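Local coordinates for protein lactaldehyde dehydrogenase (Methanocaldococcus jannaschii, PDB 3PQA) that oxidises lactaldehyde to lactate with NAD, which it prefers to NADP, in the biosynthesis of coenzyme F420, working as a homotetramer, at residues B[172-175]-B[176-180]; B[143-146]-B[147-151]; B[72-75]-B[76-79]; B[97-100]-B[101-105]. One frame throughout, in Å; residues are numbered along the deposited sequence.

Contact 1 (B[172-175]-B[176-180]); sequences VCIE and LAKII
Leu176 opens the second half of this helical stretch by giving its backbone N to Val172 O at 2.9 Å, the first of four successive i to i+4 bonds across the junction. Its CG stands opposite the backbone N (chi1 178°), which leads CG and the two methyls away from the turn, while CB stays 3.6 Å from Val172 O. Ala177 repeats the backbone pattern with Cys173 O, and its methyl CB rests 3.4 Å from that same Cys173 O.

Lys178 does the most with its side chain. Besides the bond from its N to Ile174 O, it sends an extended chain back over the preceding turn, where CE passes 4.0 Å from Ile174 CG2 and NZ reaches Glu175 OE2 at 3.1 Å. In this i to i+3 salt bridge NZ comes to the syn side of OE2, 16° out of the carboxylate plane. The chain of Glu175 is bent about CB-CG (chi2 -44°), which brings the carboxylate to the lysine. An alanine at Glu175 would remove the carboxylate and is likely to leave the Lys178 ammonium without this partner and free to swing. Ile179 closes the series on Glu175 O at 3.1 Å, with CG1 lying against the same oxygen.

The helix is the connection of a beta-alpha-beta unit between strands 160-165 and 194-196. Leu176 packs on helix 145-156, Glu175 on helix 73-84, and Ala177 on strand 194-196.

Contact 2 (B[143-146]-B[147-151]); sequences PLNL and SAHKI
Ser147 reaches back to Pro143 through its hydroxyl, OG donating to Pro143 O at 2.6 Å, in the carbonyl plane. The torsion that sets OG opposite its own carbonyl carbon (chi1 -68°) turns the hydroxyl toward the preceding turn, where it bonds to the carbonyl four residues back. Two backbone bonds carry the pattern onward: Ala148 N to Leu144 O and His149 N to Asn145 O, each 2.9 Å.

Van der Waals contact joins Asn145 and His149, one turn apart. The amide passes obliquely by the CD2 and NE2 atoms of the imidazole, with Asn145 ND2 3.6 Å from His149 CD2 and the two planes 61° apart. Their polar ends have partners in other parts of the chain: Asn145 OD1 probably accepts from Thr101 and ND2 bonds to Asp430, whose carboxylate also holds His149 NE2 weakly.

Water supplies the third kind of link. One molecule donates to Leu146 O at 2.8 Å and accepts a weak bond from Lys150 NZ at 3.3 Å. That ammonium has stronger partners, a salt bridge to Glu445 and hydrogen bonds to Thr220 and Ser218.

Polar groups buried this deeply are thus satisfied by bonds from several parts of the chain, the Lys150 charge being matched by a carboxylate and by hydroxyls. The Lys150 and Leu146 side chains lie about 5 and 6 Å, respectively, from those of Glu241 and Cys275, the probable catalytic residues, so this chemistry borders the active site.

Contact 3 (B[72-75]-B[76-79]); sequences KKEE and LAKI
Lys72 O takes the backbone N of Leu76 at 2.9 Å, the donor lying nearly along the C=O axis at a C=O...N angle of 172°. Lys72 occupies the N-cap position, so this bond is the first of the helix it precedes. The side chain of Leu76 bends back over the same carbonyl, CG 3.3 Å from Lys72 O, and its branch also touches Lys72 CB. Ala77, Lys78 and Ile79 continue the i to i+4 series from Lys73 O, Glu74 O and Glu75 O.

On the outer side, the side chains of Glu74 and Lys78, one turn apart, cross at a slant. Bending at CB-CG (chi2 54°) swings the carboxylate of Glu74 toward the lysine, yet the nearer approach is to carbon: Glu74 OE2 lies 3.4 Å from Lys78 CE and 3.8 Å from NZ, a long salt bridge. Lys78 CG meanwhile presses on Glu74 O at 3.2 Å. The stronger partner of Glu74 is Arg92, which OE1 engages as a salt bridge. With an alanine in place of Lys78, Glu74 would probably lose its second, weaker counter-charge and its carbonyl O the cover of CG.

Ile79 lays CG1 against Glu75 O at 3.5 Å, on the side that meets helix 171-186, whereas Ala77 turns to helix 88-111. The whole forms the amphipathic opening two turns of helix 73-84, begun directly after helix 55-71 at Lys72, which is the first residue past one helix and stands at the N-cap position of the next.

Contact 4 (B[97-100]-B[101-105]); sequences RSIG and TFKLA
Thr101 is turned back on Arg97, and its conformation explains how. With OG1 opposite the carbonyl carbon (chi1 -62°), the hydroxyl sits 3.1 Å from Arg97 O, the oxygen that also takes the backbone N of Thr101 at 2.9 Å in the carbonyl plane. The proton of that hydroxyl is not settled on Arg97 O, since Asn145 OD1 on helix 145-156 is a second possible acceptor.

Phe102 also leans toward the preceding turn. Its CG is set opposite its own carbonyl carbon (chi1 -82°), and the ring presents an edge to Ser98 O, which lies near the ring plane and 3.4 Å from CD2. The same oxygen accepts the backbone N of Phe102 in a nearly straight bond, 169° at the hydrogen.

Ile99 and Lys103 run side by side in the same direction. The CG2 branch of the isoleucine meets CE of the extended lysine at 4.0 Å, while Lys103 CG lies 3.3 Å from Ile99 O; the aliphatic part of the lysine thus passes over this carbonyl oxygen. Leu104 N bonds to Gly100 O at 2.9 Å, and its CB rests on that oxygen too. Beyond the segments, Leu104 packs on Phe107 of a second subunit, and Arg97 NH1 bonds to Arg428 O.

A threonine hydroxyl close to the carbonyl oxygen four residues back is a common arrangement of serine and threonine within alpha-helices; here it occurs in the long helix 88-111, which packs against helices 55-71, 145-156 and 447-453 and reaches a subunit interface.

In the fold
All four contacts show one principle, i to i+4 backbone bonding dressed by side chains, at different depths of the fold. Contact 2 is the buried one, near the probable catalytic residues, and relies on hydroxyl, amide, imidazole and water. Contacts 1 and 3, with centres about 18 and 19 Å from the centre of the chain, carry lysine-glutamate pairs. Contact 4 is intermediate, hydrophobic on one flank and polar on another. Contacts 1 and 2 lie on the helices of two beta-alpha-beta units that share strand 160-165, contacts 3 and 4 on successive helices that do not touch at these segments. Helix 145-156 packs against both helix 88-111 and helix 171-186.

Contact 1 (B[172-175]-B[176-180])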
ATOM      1  N   VAL B 172      35.277 -11.801   6.457  1.00 14.25           N
ATOM      2  CA  VAL B 172      33.939 -12.068   6.952  1.00 14.55           C
ATOM      3  C   VAL B 172      33.028 -12.492   5.795  1.00 13.37           C
ATOM      4  O   VAL B 172      32.110 -13.274   6.006  1.00 13.75           O
ATOM      5  CB  VAL B 172      33.341 -10.903   7.770  1.00 16.79           C
ATOM      6  CG1 VAL B 172      32.744  -9.827   6.865  1.00 18.50           C
ATOM      7  CG2 VAL B 172      32.310 -11.433   8.757  1.00 18.50           C
ATOM      8  N   CYS B 173      33.302 -11.983   4.587  1.00 12.80           N
ATOM      9  CA  CYS B 173      32.524 -12.324   3.383  1.00 12.97           C
ATOM     10  C   CYS B 173      32.789 -13.743   2.923  1.00 13.12           C
ATOM     11  O   CYS B 173      31.878 -14.420   2.425  1.00 13.57           O
ATOM     12  CB  CYS B 173      32.825 -11.344   2.254  1.00 13.74           C
ATOM     13  SG  CYS B 173      32.264  -9.683   2.674  1.00 16.05           S
ATOM     14  N   ILE B 174      34.032 -14.191   3.099  1.00 13.02           N
ATOM     15  CA  ILE B 174      34.387 -15.590   2.838  1.00 13.91           C
ATOM     16  C   ILE B 174      33.635 -16.491   3.821  1.00 12.23           C
ATOM     17  O   ILE B 174      33.103 -17.531   3.433  1.00 12.62           O
ATOM     18  CB  ILE B 174      35.932 -15.820   2.888  1.00 16.72           C
ATOM     19  CG1 ILE B 174      36.591 -15.165   1.669  1.00 17.21           C
ATOM     20  CG2 ILE B 174      36.259 -17.302   2.930  1.00 17.21           C
ATOM     21  CD1 ILE B 174      38.106 -14.911   1.835  1.00 17.33           C
ATOM     22  N   GLU B 175      33.551 -16.057   5.079  1.00 12.17           N
ATOM     23  CA  GLU B 175      32.785 -16.791   6.083  1.00 13.35           C
ATOM     24  C   GLU B 175      31.292 -16.832   5.770  1.00 12.70           C
ATOM     25  O   GLU B 175      30.650 -17.872   5.938  1.00 12.11           O
ATOM     26  CB  GLU B 175      33.028 -16.246   7.485  1.00 17.08           C
ATOM     27  CG  GLU B 175      34.427 -16.592   8.064  1.00 18.85           C
ATOM     28  CD  GLU B 175      34.838 -18.038   7.820  1.00 17.97           C
ATOM     29  OE1 GLU B 175      34.155 -18.968   8.310  1.00 19.00           O
ATOM     30  OE2 GLU B 175      35.843 -18.247   7.107  1.00 18.98           O
ATOM     31  N   LEU B 176      30.750 -15.700   5.318  1.00 12.49           N
ATOM     32  CA  LEU B 176      29.328 -15.647   4.949  1.00 12.16           C
ATOM     33  C   LEU B 176      29.047 -16.563   3.758  1.00 11.92           C
ATOM     34  O   LEU B 176      28.002 -17.219   3.714  1.00 12.45           O
ATOM     35  CB  LEU B 176      28.883 -14.208   4.659  1.00 13.48           C
ATOM     36  CG  LEU B 176      27.425 -14.002   4.216  1.00 13.36           C
ATOM     37  CD1 LEU B 176      26.448 -14.449   5.307  1.00 13.58           C
ATOM     38  CD2 LEU B 176      27.191 -12.542   3.842  1.00 13.60           C
ATOM     39  N   ALA B 177      29.976 -16.610   2.801  1.00 11.75           N
ATOM     40  CA  ALA B 177      29.841 -17.456   1.610  1.00 12.12           C
ATOM     41  C   ALA B 177      29.750 -18.944   1.977  1.00 12.34           C
ATOM     42  O   ALA B 177      28.913 -19.673   1.428  1.00 12.18           O
ATOM     43  CB  ALA B 177      30.991 -17.204   0.634  1.00 12.68           C
ATOM     44  N   LYS B 178      30.611 -19.380   2.904  1.00 13.05           N
ATOM     45  CA  LYS B 178      30.537 -20.733   3.464  1.00 14.33           C
ATOM     46  C   LYS B 178      29.168 -20.993   4.112  1.00 13.02           C
ATOM     47  O   LYS B 178      28.562 -22.047   3.895  1.00 13.09           O
ATOM     48  CB  LYS B 178      31.652 -20.949   4.488  1.00 18.55           C
ATOM     49  CG  LYS B 178      33.049 -20.977   3.893  1.00 18.89           C
ATOM     50  CD  LYS B 178      34.071 -21.052   5.016  1.00 19.81           C
ATOM     51  CE  LYS B 178      35.490 -20.953   4.497  1.00 19.26           C
ATOM     52  NZ  LYS B 178      36.430 -20.887   5.652  1.00 20.34           N
ATOM     53  N   ILE B 179      28.691 -20.021   4.896  1.00 12.74           N
ATOM     54  CA  ILE B 179      27.356 -20.087   5.514  1.00 13.68           C
ATOM     55  C   ILE B 179      26.232 -20.222   4.471  1.00 13.49           C
ATOM     56  O   ILE B 179      25.333 -21.062   4.622  1.00 13.27           O
ATOM     57  CB  ILE B 179      27.106 -18.868   6.450  1.00 15.60           C
ATOM     58  CG1 ILE B 179      27.857 -19.057   7.773  1.00 16.36           C
ATOM     59  CG2 ILE B 179      25.604 -18.637   6.702  1.00 16.38           C
ATOM     60  CD1 ILE B 179      27.916 -17.808   8.642  1.00 16.20           C
ATOM     61  N   ILE B 180      26.299 -19.413   3.412  1.00 13.96           N
ATOM     62  CA  ILE B 180      25.331 -19.494   2.304  1.00 14.84           C
ATOM     63  C   ILE B 180      25.418 -20.867   1.630  1.00 14.80           C
ATOM     64  O   ILE B 180      24.393 -21.513   1.400  1.00 14.72           O
ATOM     65  CB  ILE B 180      25.544 -18.354   1.262  1.00 16.06           C
ATOM     66  CG1 ILE B 180      25.197 -17.004   1.897  1.00 16.13           C
ATOM     67  CG2 ILE B 180      24.697 -18.593  -0.014  1.00 16.07           C
ATOM     68  CD1 ILE B 180      25.761 -15.789   1.195  1.00 16.16           C
TER

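Contact 2 (B[143-146]-B[147-151])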
ATOM      1  N   PRO B 143      31.200  -4.940   6.030  1.00 13.89           N
ATOM      2  CA  PRO B 143      31.217  -5.985   5.005  1.00 13.86           C
ATOM      3  C   PRO B 143      30.213  -7.108   5.245  1.00 13.76           C
ATOM      4  O   PRO B 143      29.810  -7.783   4.293  1.00 14.55           O
ATOM      5  CB  PRO B 143      32.662  -6.506   5.071  1.00 14.52           C
ATOM      6  CG  PRO B 143      33.074  -6.263   6.492  1.00 14.04           C
ATOM      7  CD  PRO B 143      32.415  -4.974   6.876  1.00 14.58           C
ATOM      8  N   LEU B 144      29.811  -7.326   6.491  1.00 13.34           N
ATOM      9  CA  LEU B 144      28.856  -8.389   6.755  1.00 13.64           C
ATOM     10  C   LEU B 144      27.430  -7.879   6.535  1.00 13.45           C
ATOM     11  O   LEU B 144      26.698  -8.423   5.712  1.00 12.42           O
ATOM     12  CB  LEU B 144      29.032  -8.988   8.152  1.00 15.03           C
ATOM     13  CG  LEU B 144      28.042 -10.081   8.579  1.00 15.46           C
ATOM     14  CD1 LEU B 144      28.088 -11.272   7.634  1.00 15.20           C
ATOM     15  CD2 LEU B 144      28.304 -10.520  10.022  1.00 15.13           C
ATOM     16  N   ASN B 145      27.036  -6.832   7.253  1.00 13.69           N
ATOM     17  CA  ASN B 145      25.658  -6.337   7.082  1.00 14.20           C
ATOM     18  C   ASN B 145      25.377  -5.706   5.711  1.00 12.55           C
ATOM     19  O   ASN B 145      24.279  -5.858   5.181  1.00 12.07           O
ATOM     20  CB  ASN B 145      25.201  -5.419   8.232  1.00 15.86           C
ATOM     21  CG  ASN B 145      23.671  -5.251   8.284  1.00 15.95           C
ATOM     22  OD1 ASN B 145      22.912  -6.207   8.057  1.00 15.95           O
ATOM     23  ND2 ASN B 145      23.220  -4.045   8.580  1.00 15.99           N
ATOM     24  N   LEU B 146      26.352  -5.010   5.126  1.00 12.42           N
ATOM     25  CA  LEU B 146      26.109  -4.424   3.811  1.00 13.56           C
ATOM     26  C   LEU B 146      26.093  -5.482   2.700  1.00 13.06           C
ATOM     27  O   LEU B 146      25.451  -5.276   1.676  1.00 13.80           O
ATOM     28  CB  LEU B 146      27.053  -3.261   3.494  1.00 15.98           C
ATOM     29  CG  LEU B 146      26.847  -2.012   4.362  1.00 16.00           C
ATOM     30  CD1 LEU B 146      27.838  -0.909   3.991  1.00 16.35           C
ATOM     31  CD2 LEU B 146      25.413  -1.481   4.278  1.00 16.30           C
ATOM     32  N   SER B 147      26.798  -6.600   2.908  1.00 12.39           N
ATOM     33  CA  SER B 147      26.606  -7.796   2.064  1.00 11.98           C
ATOM     34  C   SER B 147      25.204  -8.384   2.264  1.00 11.55           C
ATOM     35  O   SER B 147      24.531  -8.733   1.284  1.00 11.92           O
ATOM     36  CB  SER B 147      27.689  -8.848   2.326  1.00 12.75           C
ATOM     37  OG  SER B 147      28.962  -8.380   1.874  1.00 13.71           O
ATOM     38  N   ALA B 148      24.758  -8.463   3.524  1.00 10.56           N
ATOM     39  CA  ALA B 148      23.439  -9.006   3.837  1.00  9.81           C
ATOM     40  C   ALA B 148      22.340  -8.169   3.156  1.00  9.05           C
ATOM     41  O   ALA B 148      21.348  -8.706   2.662  1.00  9.28           O
ATOM     42  CB  ALA B 148      23.213  -9.089   5.357  1.00 11.22           C
ATOM     43  N   HIS B 149      22.541  -6.860   3.117  1.00  8.92           N
ATOM     44  CA  HIS B 149      21.563  -5.951   2.495  1.00  9.22           C
ATOM     45  C   HIS B 149      21.458  -6.098   0.985  1.00  9.35           C
ATOM     46  O   HIS B 149      20.524  -5.561   0.389  1.00  9.46           O
ATOM     47  CB  HIS B 149      21.844  -4.498   2.880  1.00 12.03           C
ATOM     48  CG  HIS B 149      21.157  -4.081   4.139  1.00 12.70           C
ATOM     49  ND1 HIS B 149      19.790  -3.946   4.222  1.00 12.52           N
ATOM     50  CD2 HIS B 149      21.645  -3.788   5.367  1.00 12.50           C
ATOM     51  CE1 HIS B 149      19.466  -3.570   5.448  1.00 12.73           C
ATOM     52  NE2 HIS B 149      20.571  -3.463   6.161  1.00 12.79           N
ATOM     53  N   LYS B 150      22.406  -6.808   0.361  1.00 10.02           N
ATOM     54  CA  LYS B 150      22.303  -7.120  -1.063  1.00 11.68           C
ATOM     55  C   LYS B 150      21.941  -8.585  -1.316  1.00  9.90           C
ATOM     56  O   LYS B 150      21.081  -8.883  -2.151  1.00 10.78           O
ATOM     57  CB  LYS B 150      23.602  -6.783  -1.797  1.00 16.11           C
ATOM     58  CG  LYS B 150      24.015  -5.314  -1.694  1.00 17.46           C
ATOM     59  CD  LYS B 150      25.201  -4.997  -2.599  1.00 17.65           C
ATOM     60  CE  LYS B 150      25.812  -3.617  -2.254  1.00 17.92           C
ATOM     61  NZ  LYS B 150      24.842  -2.499  -2.489  1.00 18.08           N
ATOM     62  N   ILE B 151      22.635  -9.495  -0.627  1.00  8.99           N
ATOM     63  CA  ILE B 151      22.380 -10.935  -0.742  1.00 10.09           C
ATOM     64  C   ILE B 151      20.968 -11.347  -0.320  1.00  8.55           C
ATOM     65  O   ILE B 151      20.297 -12.081  -1.058  1.00  8.92           O
ATOM     66  CB  ILE B 151      23.435 -11.769   0.038  1.00 13.06           C
ATOM     67  CG1 ILE B 151      24.834 -11.489  -0.528  1.00 13.47           C
ATOM     68  CG2 ILE B 151      23.117 -13.281  -0.030  1.00 13.51           C
ATOM     69  CD1 ILE B 151      25.962 -12.031   0.347  1.00 14.14           C
TER
HETATM   70  O   HOH W   1      24.747  -2.678   0.780  1.00 19.75           O

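Contact 3 (B[72-75]-B[76-79])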
ATOM      1  N   LYS B  72      27.514 -18.389  15.030  1.00 19.77           N
ATOM      2  CA  LYS B  72      28.910 -17.997  14.834  1.00 20.26           C
ATOM      3  C   LYS B  72      29.160 -16.531  15.203  1.00 18.06           C
ATOM      4  O   LYS B  72      30.179 -15.961  14.807  1.00 17.87           O
ATOM      5  CB  LYS B  72      29.333 -18.245  13.384  1.00 25.14           C
ATOM      6  CG  LYS B  72      29.370 -19.720  12.975  1.00 26.98           C
ATOM      7  CD  LYS B  72      29.741 -19.878  11.495  1.00 26.83           C
ATOM      8  CE  LYS B  72      31.234 -20.093  11.310  1.00 27.24           C
ATOM      9  NZ  LYS B  72      31.590 -21.532  11.500  1.00 27.11           N
ATOM     10  N   LYS B  73      28.255 -15.939  15.984  1.00 17.29           N
ATOM     11  CA  LYS B  73      28.290 -14.498  16.249  1.00 17.67           C
ATOM     12  C   LYS B  73      29.654 -13.984  16.732  1.00 17.03           C
ATOM     13  O   LYS B  73      30.207 -13.049  16.150  1.00 16.59           O
ATOM     14  CB  LYS B  73      27.198 -14.084  17.233  1.00 19.67           C
ATOM     15  CG  LYS B  73      27.050 -12.584  17.291  1.00 21.35           C
ATOM     16  CD  LYS B  73      25.947 -12.104  18.205  1.00 20.45           C
ATOM     17  CE  LYS B  73      25.967 -10.578  18.243  1.00 21.51           C
ATOM     18  NZ  LYS B  73      25.273 -10.052  19.458  1.00 20.91           N
ATOM     19  N   GLU B  74      30.189 -14.597  17.786  1.00 17.32           N
ATOM     20  CA  GLU B  74      31.450 -14.113  18.377  1.00 18.07           C
ATOM     21  C   GLU B  74      32.629 -14.241  17.407  1.00 17.36           C
ATOM     22  O   GLU B  74      33.419 -13.296  17.248  1.00 17.33           O
ATOM     23  CB  GLU B  74      31.736 -14.794  19.721  1.00 20.87           C
ATOM     24  CG  GLU B  74      32.888 -14.164  20.530  1.00 23.01           C
ATOM     25  CD  GLU B  74      32.743 -12.662  20.789  1.00 21.51           C
ATOM     26  OE1 GLU B  74      31.620 -12.109  20.736  1.00 23.08           O
ATOM     27  OE2 GLU B  74      33.783 -12.026  21.075  1.00 23.19           O
ATOM     28  N   GLU B  75      32.725 -15.396  16.753  1.00 17.58           N
ATOM     29  CA  GLU B  75      33.738 -15.636  15.736  1.00 19.10           C
ATOM     30  C   GLU B  75      33.684 -14.590  14.631  1.00 17.23           C
ATOM     31  O   GLU B  75      34.722 -14.060  14.221  1.00 17.14           O
ATOM     32  CB  GLU B  75      33.589 -17.037  15.134  1.00 23.92           C
ATOM     33  CG  GLU B  75      34.733 -17.435  14.202  1.00 27.09           C
ATOM     34  CD  GLU B  75      34.509 -18.760  13.488  1.00 25.41           C
ATOM     35  OE1 GLU B  75      35.200 -19.000  12.476  1.00 27.60           O
ATOM     36  OE2 GLU B  75      33.653 -19.567  13.930  1.00 27.49           O
ATOM     37  N   LEU B  76      32.477 -14.298  14.139  1.00 15.55           N
ATOM     38  CA  LEU B  76      32.339 -13.327  13.056  1.00 14.87           C
ATOM     39  C   LEU B  76      32.705 -11.924  13.535  1.00 14.39           C
ATOM     40  O   LEU B  76      33.335 -11.158  12.798  1.00 14.78           O
ATOM     41  CB  LEU B  76      30.923 -13.363  12.464  1.00 15.56           C
ATOM     42  CG  LEU B  76      30.530 -14.663  11.746  1.00 15.39           C
ATOM     43  CD1 LEU B  76      29.040 -14.604  11.411  1.00 15.62           C
ATOM     44  CD2 LEU B  76      31.355 -14.919  10.491  1.00 15.66           C
ATOM     45  N   ALA B  77      32.318 -11.598  14.769  1.00 14.55           N
ATOM     46  CA  ALA B  77      32.672 -10.304  15.365  1.00 15.01           C
ATOM     47  C   ALA B  77      34.188 -10.132  15.467  1.00 15.66           C
ATOM     48  O   ALA B  77      34.699  -9.046  15.202  1.00 15.61           O
ATOM     49  CB  ALA B  77      32.022 -10.135  16.730  1.00 15.44           C
ATOM     50  N   LYS B  78      34.894 -11.203  15.842  1.00 16.49           N
ATOM     51  CA  LYS B  78      36.366 -11.168  15.955  1.00 17.92           C
ATOM     52  C   LYS B  78      37.023 -10.934  14.603  1.00 16.67           C
ATOM     53  O   LYS B  78      37.996 -10.183  14.496  1.00 16.42           O
ATOM     54  CB  LYS B  78      36.923 -12.462  16.574  1.00 21.76           C
ATOM     55  CG  LYS B  78      36.452 -12.777  17.982  1.00 23.93           C
ATOM     56  CD  LYS B  78      37.106 -11.902  19.027  1.00 22.87           C
ATOM     57  CE  LYS B  78      37.091 -12.579  20.390  1.00 24.02           C
ATOM     58  NZ  LYS B  78      37.534 -11.595  21.416  1.00 23.27           N
ATOM     59  N   ILE B  79      36.483 -11.576  13.567  1.00 15.83           N
ATOM     60  CA  ILE B  79      36.977 -11.368  12.216  1.00 15.63           C
ATOM     61  C   ILE B  79      36.836  -9.897  11.803  1.00 14.67           C
ATOM     62  O   ILE B  79      37.754  -9.335  11.213  1.00 14.59           O
ATOM     63  CB  ILE B  79      36.302 -12.310  11.190  1.00 16.62           C
ATOM     64  CG1 ILE B  79      36.790 -13.752  11.400  1.00 17.38           C
ATOM     65  CG2 ILE B  79      36.633 -11.864   9.757  1.00 17.37           C
ATOM     66  CD1 ILE B  79      35.855 -14.829  10.826  1.00 16.79           C
TER

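Contact 4 (B[97-100]-B[101-105])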
ATOM      1  N   ARG B  97      22.863  -7.002  13.493  1.00 12.01           N
ATOM      2  CA  ARG B  97      22.089  -6.410  12.396  1.00 13.07           C
ATOM      3  C   ARG B  97      21.946  -7.371  11.212  1.00 11.00           C
ATOM      4  O   ARG B  97      20.869  -7.479  10.613  1.00 11.59           O
ATOM      5  CB  ARG B  97      22.732  -5.124  11.885  1.00 21.01           C
ATOM      6  CG  ARG B  97      23.175  -4.184  12.952  1.00 25.05           C
ATOM      7  CD  ARG B  97      22.158  -3.166  13.243  1.00 23.93           C
ATOM      8  NE  ARG B  97      22.262  -2.040  12.320  1.00 26.49           N
ATOM      9  CZ  ARG B  97      21.693  -0.857  12.536  1.00 25.13           C
ATOM     10  NH1 ARG B  97      21.814   0.110  11.642  1.00 27.17           N
ATOM     11  NH2 ARG B  97      21.007  -0.638  13.656  1.00 27.15           N
ATOM     12  N   SER B  98      23.050  -8.035  10.850  1.00 10.53           N
ATOM     13  CA  SER B  98      23.043  -8.952   9.709  1.00 10.98           C
ATOM     14  C   SER B  98      22.064 -10.106   9.898  1.00 10.86           C
ATOM     15  O   SER B  98      21.424 -10.523   8.932  1.00 11.35           O
ATOM     16  CB  SER B  98      24.467  -9.442   9.377  1.00 12.75           C
ATOM     17  OG  SER B  98      24.899 -10.451  10.271  1.00 16.33           O
ATOM     18  N   ILE B  99      21.937 -10.590  11.139  1.00 11.68           N
ATOM     19  CA  ILE B  99      20.954 -11.642  11.463  1.00 12.53           C
ATOM     20  C   ILE B  99      19.563 -11.100  11.143  1.00 11.23           C
ATOM     21  O   ILE B  99      18.762 -11.770  10.464  1.00 12.05           O
ATOM     22  CB  ILE B  99      21.029 -12.070  12.950  1.00 14.11           C
ATOM     23  CG1 ILE B  99      22.411 -12.667  13.253  1.00 14.16           C
ATOM     24  CG2 ILE B  99      19.960 -13.088  13.272  1.00 14.21           C
ATOM     25  CD1 ILE B  99      22.758 -12.693  14.743  1.00 14.44           C
ATOM     26  N   GLY B 100      19.301  -9.882  11.614  1.00 10.56           N
ATOM     27  CA  GLY B 100      18.022  -9.212  11.365  1.00 11.08           C
ATOM     28  C   GLY B 100      17.701  -9.015   9.885  1.00 11.05           C
ATOM     29  O   GLY B 100      16.556  -9.188   9.460  1.00 11.82           O
ATOM     30  N   THR B 101      18.714  -8.664   9.097  1.00 10.84           N
ATOM     31  CA  THR B 101      18.539  -8.433   7.666  1.00 10.63           C
ATOM     32  C   THR B 101      18.129  -9.713   6.937  1.00  9.74           C
ATOM     33  O   THR B 101      17.227  -9.693   6.098  1.00  9.52           O
ATOM     34  CB  THR B 101      19.837  -7.829   7.082  1.00 11.37           C
ATOM     35  OG1 THR B 101      20.049  -6.570   7.723  1.00 12.29           O
ATOM     36  CG2 THR B 101      19.744  -7.619   5.576  1.00 12.19           C
ATOM     37  N   PHE B 102      18.805 -10.825   7.244  1.00 10.20           N
ATOM     38  CA  PHE B 102      18.408 -12.099   6.647  1.00 10.95           C
ATOM     39  C   PHE B 102      17.004 -12.517   7.078  1.00 10.57           C
ATOM     40  O   PHE B 102      16.225 -12.992   6.254  1.00 11.18           O
ATOM     41  CB  PHE B 102      19.473 -13.187   6.879  1.00 13.15           C
ATOM     42  CG  PHE B 102      20.604 -13.124   5.886  1.00 13.79           C
ATOM     43  CD1 PHE B 102      20.435 -13.612   4.589  1.00 13.32           C
ATOM     44  CD2 PHE B 102      21.834 -12.550   6.236  1.00 13.37           C
ATOM     45  CE1 PHE B 102      21.484 -13.543   3.648  1.00 13.81           C
ATOM     46  CE2 PHE B 102      22.875 -12.475   5.307  1.00 13.86           C
ATOM     47  CZ  PHE B 102      22.698 -12.970   4.017  1.00 13.39           C
ATOM     48  N   LYS B 103      16.670 -12.316   8.355  1.00 11.06           N
ATOM     49  CA  LYS B 103      15.320 -12.665   8.831  1.00 12.21           C
ATOM     50  C   LYS B 103      14.201 -11.830   8.210  1.00 11.22           C
ATOM     51  O   LYS B 103      13.124 -12.350   7.919  1.00 11.35           O
ATOM     52  CB  LYS B 103      15.237 -12.600  10.346  1.00 16.75           C
ATOM     53  CG  LYS B 103      16.090 -13.639  11.014  1.00 18.30           C
ATOM     54  CD  LYS B 103      15.864 -13.668  12.500  1.00 18.38           C
ATOM     55  CE  LYS B 103      16.447 -14.962  13.052  1.00 18.92           C
ATOM     56  NZ  LYS B 103      16.093 -15.139  14.492  1.00 19.24           N
ATOM     57  N   LEU B 104      14.468 -10.548   8.000  1.00 10.22           N
ATOM     58  CA  LEU B 104      13.498  -9.658   7.384  1.00 10.39           C
ATOM     59  C   LEU B 104      13.262 -10.027   5.927  1.00 10.11           C
ATOM     60  O   LEU B 104      12.129  -9.971   5.433  1.00 10.99           O
ATOM     61  CB  LEU B 104      13.931  -8.193   7.508  1.00 12.96           C
ATOM     62  CG  LEU B 104      12.810  -7.170   7.307  1.00 13.81           C
ATOM     63  CD1 LEU B 104      11.657  -7.415   8.268  1.00 13.26           C
ATOM     64  CD2 LEU B 104      13.348  -5.751   7.476  1.00 13.22           C
ATOM     65  N   ALA B 105      14.330 -10.415   5.227  1.00 10.05           N
ATOM     66  CA  ALA B 105      14.157 -10.898   3.865  1.00  9.66           C
ATOM     67  C   ALA B 105      13.271 -12.147   3.820  1.00  9.56           C
ATOM     68  O   ALA B 105      12.409 -12.262   2.940  1.00  9.90           O
ATOM     69  CB  ALA B 105      15.500 -11.188   3.242  1.00  9.83           C
TER